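Local coordinates for protein periplasmic beta-glucosidase (Pseudomonas aeruginosa, PDB 6R5T) that probably cleaves terminal, non-reducing beta-D-glucosyl residues from beta-glucosides by hydrolysis, releasing beta-D-glucose, as a periplasmic family 3 glycoside hydrolase, at residues L626-L631 and A635-R640; T653-Y658 and R687-R692. The protein carries 1 engineered substitution. One frame throughout, in Å; residues are numbered along the deposited sequence.

Contact 1: residues L626-L631 and A635-R640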
# COMPACT_ATOMS: atom_id res chain seq x y z
N LEU A 626 12.85 26.76 24.51
CA LEU A 626 13.83 26.97 23.43
C LEU A 626 14.73 28.16 23.80
O LEU A 626 14.22 29.10 24.43
CB LEU A 626 13.10 27.24 22.12
CG LEU A 626 12.08 26.20 21.70
CD1 LEU A 626 11.50 26.56 20.33
CD2 LEU A 626 12.72 24.82 21.66
N SER A 627 15.98 28.11 23.37
CA SER A 627 17.01 29.13 23.70
C SER A 627 16.67 30.46 23.00
O SER A 627 17.11 31.49 23.49
CB SER A 627 18.38 28.67 23.35
OG SER A 627 18.46 28.35 22.00
N SER A 628 15.91 30.44 21.90
CA SER A 628 15.40 31.69 21.31
C SER A 628 14.19 31.41 20.42
O SER A 628 13.93 30.25 20.08
CB SER A 628 16.47 32.48 20.57
OG SER A 628 16.79 31.94 19.32
N GLU A 629 13.52 32.49 20.07
CA GLU A 629 12.31 32.46 19.23
C GLU A 629 12.70 32.55 17.77
O GLU A 629 11.82 32.30 16.95
CB GLU A 629 11.39 33.60 19.65
CG GLU A 629 10.69 33.32 20.98
CD GLU A 629 9.51 34.22 21.32
OE1 GLU A 629 8.76 34.63 20.38
OE2 GLU A 629 9.33 34.51 22.53
N ARG A 630 13.95 32.92 17.47
CA ARG A 630 14.42 33.16 16.10
C ARG A 630 15.74 32.44 15.94
O ARG A 630 16.52 32.37 16.91
CB ARG A 630 14.54 34.66 15.88
CG ARG A 630 13.20 35.35 15.83
CD ARG A 630 13.34 36.84 16.07
NE ARG A 630 13.07 37.51 14.82
CZ ARG A 630 13.59 38.67 14.43
NH1 ARG A 630 13.26 39.14 13.23
NH2 ARG A 630 14.44 39.33 15.19
N LEU A 631 15.94 31.83 14.78
CA LEU A 631 17.19 31.12 14.45
C LEU A 631 17.77 31.72 13.18
O LEU A 631 17.15 31.68 12.11
CB LEU A 631 16.93 29.62 14.29
CG LEU A 631 18.16 28.77 14.01
CD1 LEU A 631 19.14 28.85 15.16
CD2 LEU A 631 17.79 27.31 13.71
N ALA A 635 23.46 29.29 12.69
CA ALA A 635 23.40 29.17 14.16
C ALA A 635 22.72 27.85 14.55
O ALA A 635 22.09 27.21 13.70
CB ALA A 635 22.68 30.35 14.76
N THR A 636 22.88 27.51 15.81
CA THR A 636 22.25 26.36 16.50
C THR A 636 21.29 26.92 17.53
O THR A 636 21.52 28.01 18.12
CB THR A 636 23.32 25.45 17.11
OG1 THR A 636 23.95 24.83 16.00
CG2 THR A 636 22.79 24.34 17.99
N LEU A 637 20.22 26.17 17.73
CA LEU A 637 19.17 26.40 18.72
C LEU A 637 19.31 25.29 19.76
O LEU A 637 19.69 24.14 19.36
CB LEU A 637 17.84 26.30 17.96
CG LEU A 637 16.58 26.65 18.74
CD1 LEU A 637 16.07 28.01 18.29
CD2 LEU A 637 15.51 25.60 18.56
N GLU A 638 19.02 25.60 21.02
CA GLU A 638 18.86 24.55 22.08
C GLU A 638 17.38 24.44 22.48
O GLU A 638 16.71 25.45 22.70
CB GLU A 638 19.76 24.87 23.27
CG GLU A 638 21.24 24.79 22.94
CD GLU A 638 22.13 25.17 24.11
OE1 GLU A 638 21.61 25.72 25.11
OE2 GLU A 638 23.34 24.87 24.03
N ALA A 639 16.95 23.19 22.70
CA ALA A 639 15.64 22.83 23.27
C ALA A 639 15.94 22.14 24.58
O ALA A 639 16.67 21.11 24.56
CB ALA A 639 14.90 21.96 22.30
N ARG A 640 15.45 22.71 25.67
CA ARG A 640 15.75 22.17 27.00
C ARG A 640 14.50 21.67 27.69
O ARG A 640 13.44 22.34 27.70
CB ARG A 640 16.42 23.22 27.88
CG ARG A 640 17.84 23.53 27.46
CD ARG A 640 18.53 24.47 28.45
NE ARG A 640 19.81 24.86 27.87
CZ ARG A 640 20.99 24.79 28.48
NH1 ARG A 640 21.08 24.41 29.74
NH2 ARG A 640 22.08 25.15 27.82

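Contact 2: residues T653-Y658 and R687-R692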
# COMPACT_ATOMS: atom_id res chain seq x y z
N THR A 653 14.03 5.83 30.54
CA THR A 653 13.06 6.16 29.48
C THR A 653 13.81 6.91 28.39
O THR A 653 15.04 7.09 28.46
CB THR A 653 11.87 6.95 30.03
OG1 THR A 653 10.90 7.08 28.98
CG2 THR A 653 12.24 8.34 30.48
N VAL A 654 13.09 7.21 27.32
CA VAL A 654 13.71 7.84 26.14
C VAL A 654 12.95 9.14 25.88
O VAL A 654 11.72 9.09 25.54
CB VAL A 654 13.67 6.95 24.90
CG1 VAL A 654 14.38 7.63 23.73
CG2 VAL A 654 14.26 5.56 25.21
N VAL A 655 13.64 10.27 25.99
CA VAL A 655 13.07 11.58 25.67
C VAL A 655 13.24 11.81 24.18
O VAL A 655 14.38 11.66 23.67
CB VAL A 655 13.72 12.70 26.47
CG1 VAL A 655 13.05 14.03 26.15
CG2 VAL A 655 13.60 12.42 27.96
N GLN A 656 12.14 12.06 23.49
CA GLN A 656 12.14 12.15 22.02
C GLN A 656 11.85 13.59 21.59
O GLN A 656 10.96 14.20 22.17
CB GLN A 656 11.07 11.20 21.46
CG GLN A 656 11.36 9.77 21.88
CD GLN A 656 10.12 8.92 22.02
OE1 GLN A 656 9.23 8.95 21.15
NE2 GLN A 656 10.09 8.08 23.06
N LEU A 657 12.58 14.05 20.58
CA LEU A 657 12.38 15.36 20.00
C LEU A 657 11.91 15.18 18.57
O LEU A 657 12.62 14.53 17.77
CB LEU A 657 13.66 16.19 20.08
CG LEU A 657 13.44 17.64 19.62
CD1 LEU A 657 14.31 18.59 20.40
CD2 LEU A 657 13.68 17.78 18.13
N TYR A 658 10.82 15.85 18.23
CA TYR A 658 10.25 15.83 16.88
C TYR A 658 10.19 17.26 16.36
O TYR A 658 9.99 18.20 17.15
CB TYR A 658 8.86 15.19 16.84
CG TYR A 658 8.84 13.79 17.38
CD1 TYR A 658 8.68 13.53 18.72
CD2 TYR A 658 8.98 12.70 16.53
CE1 TYR A 658 8.65 12.22 19.21
CE2 TYR A 658 8.97 11.40 17.00
CZ TYR A 658 8.77 11.15 18.34
OH TYR A 658 8.83 9.83 18.72
N ARG A 687 17.34 15.02 35.29
CA ARG A 687 18.40 15.30 34.33
C ARG A 687 17.89 16.40 33.41
O ARG A 687 16.78 16.25 32.87
CB ARG A 687 18.74 14.04 33.53
CG ARG A 687 19.89 14.17 32.53
CD ARG A 687 21.28 13.90 33.11
NE ARG A 687 21.29 12.68 33.92
CZ ARG A 687 21.60 11.46 33.49
NH1 ARG A 687 22.01 11.27 32.24
NH2 ARG A 687 21.52 10.43 34.32
N GLU A 688 18.68 17.46 33.27
CA GLU A 688 18.43 18.49 32.25
C GLU A 688 18.91 17.90 30.93
O GLU A 688 20.04 17.43 30.80
CB GLU A 688 19.16 19.83 32.50
CG GLU A 688 18.63 20.87 31.48
CD GLU A 688 18.88 22.36 31.61
OE1 GLU A 688 20.00 22.80 31.33
OE2 GLU A 688 17.90 23.11 31.84
N ILE A 689 18.01 17.87 29.97
CA ILE A 689 18.31 17.37 28.62
C ILE A 689 18.37 18.59 27.73
O ILE A 689 17.45 19.47 27.81
CB ILE A 689 17.26 16.34 28.20
CG1 ILE A 689 17.30 15.17 29.17
CG2 ILE A 689 17.50 15.89 26.78
CD1 ILE A 689 16.10 14.34 29.18
N VAL A 690 19.46 18.69 26.98
CA VAL A 690 19.66 19.78 26.01
C VAL A 690 19.78 19.15 24.64
O VAL A 690 20.68 18.33 24.42
CB VAL A 690 20.93 20.56 26.37
CG1 VAL A 690 21.08 21.74 25.43
CG2 VAL A 690 20.91 20.98 27.82
N PHE A 691 18.82 19.43 23.77
CA PHE A 691 18.89 19.05 22.36
C PHE A 691 19.43 20.24 21.61
O PHE A 691 18.94 21.36 21.83
CB PHE A 691 17.51 18.67 21.85
CG PHE A 691 16.93 17.45 22.50
CD1 PHE A 691 17.40 16.19 22.12
CD2 PHE A 691 15.92 17.51 23.42
CE1 PHE A 691 16.85 15.05 22.66
CE2 PHE A 691 15.37 16.35 23.96
CZ PHE A 691 15.84 15.12 23.58
N ARG A 692 20.26 19.96 20.63
CA ARG A 692 20.74 20.96 19.66
C ARG A 692 20.03 20.75 18.33
O ARG A 692 19.85 19.59 17.90
CB ARG A 692 22.25 20.81 19.49
CG ARG A 692 23.06 21.33 20.67
CD ARG A 692 24.57 21.34 20.40
NE ARG A 692 24.91 21.69 19.03
CZ ARG A 692 26.08 22.17 18.63
NH1 ARG A 692 27.05 22.38 19.50
NH2 ARG A 692 26.30 22.44 17.35

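Contact 1: residues L626-L631 and A635-R640
A635 meets L631 where the chain has just turned back on itself: A635 CB lies 3.9 Å from L631 CD1, the same methyl that touches the backbone of T636 (3.7 Å, L631 CD1 to T636 C). L631 can serve both because CG stands anti to its backbone N (chi1 -177°), which throws the branch across the chain turn. Next comes L637, which works in several directions. L637 CB packs on that methyl of L631, L637 CD1 rests against the carbonyl of S628 (3.6 Å from L637 CD1 to S628 O), and L637 CD2 faces L626 CD2. F730 of strand 725-732 touches L626, L631 and L637 alike. The site illustrates how a beta-sandwich, here the fibronectin type III-like domain of family 3 glycosidases, hands its chain from one sheet to the other: strand 619-626 pairs with 636-645, whereas 630-631 joins the strand that carries F730. At E638 the ladder ends with a substitute. S627 N gives a 2.8 Å hydrogen bond to E638 O, but E638 N finds S627 OG, at 3.0 Å and nearly straight (170° at the hydrogen), instead of a backbone carbonyl. A639 then forms an antiparallel non-hydrogen-bonded pair with L626, its CB 3.7 Å from L626 CD2. Finally R640 turns back along the strand, its NH2 making a salt bridge with E638 OE1 (2.8 Å) in the guanidinium plane.

Contact 2: residues T653-Y658 and R687-R692
F691 holds CG beside its backbone N and opposite the carbonyl carbon (chi1 -65°), while L657 sends CG the other way, anti to N (chi1 -173°); with these settings the two side chains, coming from facing strands, lie alongside one another and point in opposite directions. L657 CB thereby comes almost exactly over the middle of the F691 ring, 4.0 Å from its centroid, in a CH-pi contact, and L657 CD1 reaches back to F691 CB at 3.5 Å. The other ring face is taken by I689 CG2, from two residues earlier in the same strand and displaced toward the rim. V655 approaches the ring at its edge, in plane, with V655 CG1 3.9 Å from F691 CE2. Its second methyl points at I689 end to end, and the 3.4 Å between V655 CG2 and I689 CD1 is tighter than ordinary carbon packing. With both faces and part of the edge occupied, the ring is clamped. No hydrogen bond links the segments, whose axes approach to 9.5 Å at a crossing angle of -31°: this is the interior of a beta-sandwich, two sheets meeting through apolar side chains. On the far side of strand 651-660, Y658 OH bonds Q656 OE1 (2.6 Å) in the carbonyl plane. Strand 712-719 flanks V655 and L657 through V718, strand 672-681 pairs with 651-660 on the other edge, and L643 of strand 636-645 abuts I689.

Following the chain from the N terminus, residues 626-631 close on 635-640 first, across a short loop of three residues; the strand then runs on to 645, and 653-658 opens a much longer excursion that ends when 687-692 returns. The two contacts are therefore in series, neither enclosing the other. They are joined in space by strand 636-645, which lies between 619-626 and 686-694 in one sheet: A639 O probably accepts a hydrogen bond from F691 N, and E688 forms a salt bridge with R640. Contact 1 thus ties the edge of the sandwich, and contact 2 its two sheets through the interior.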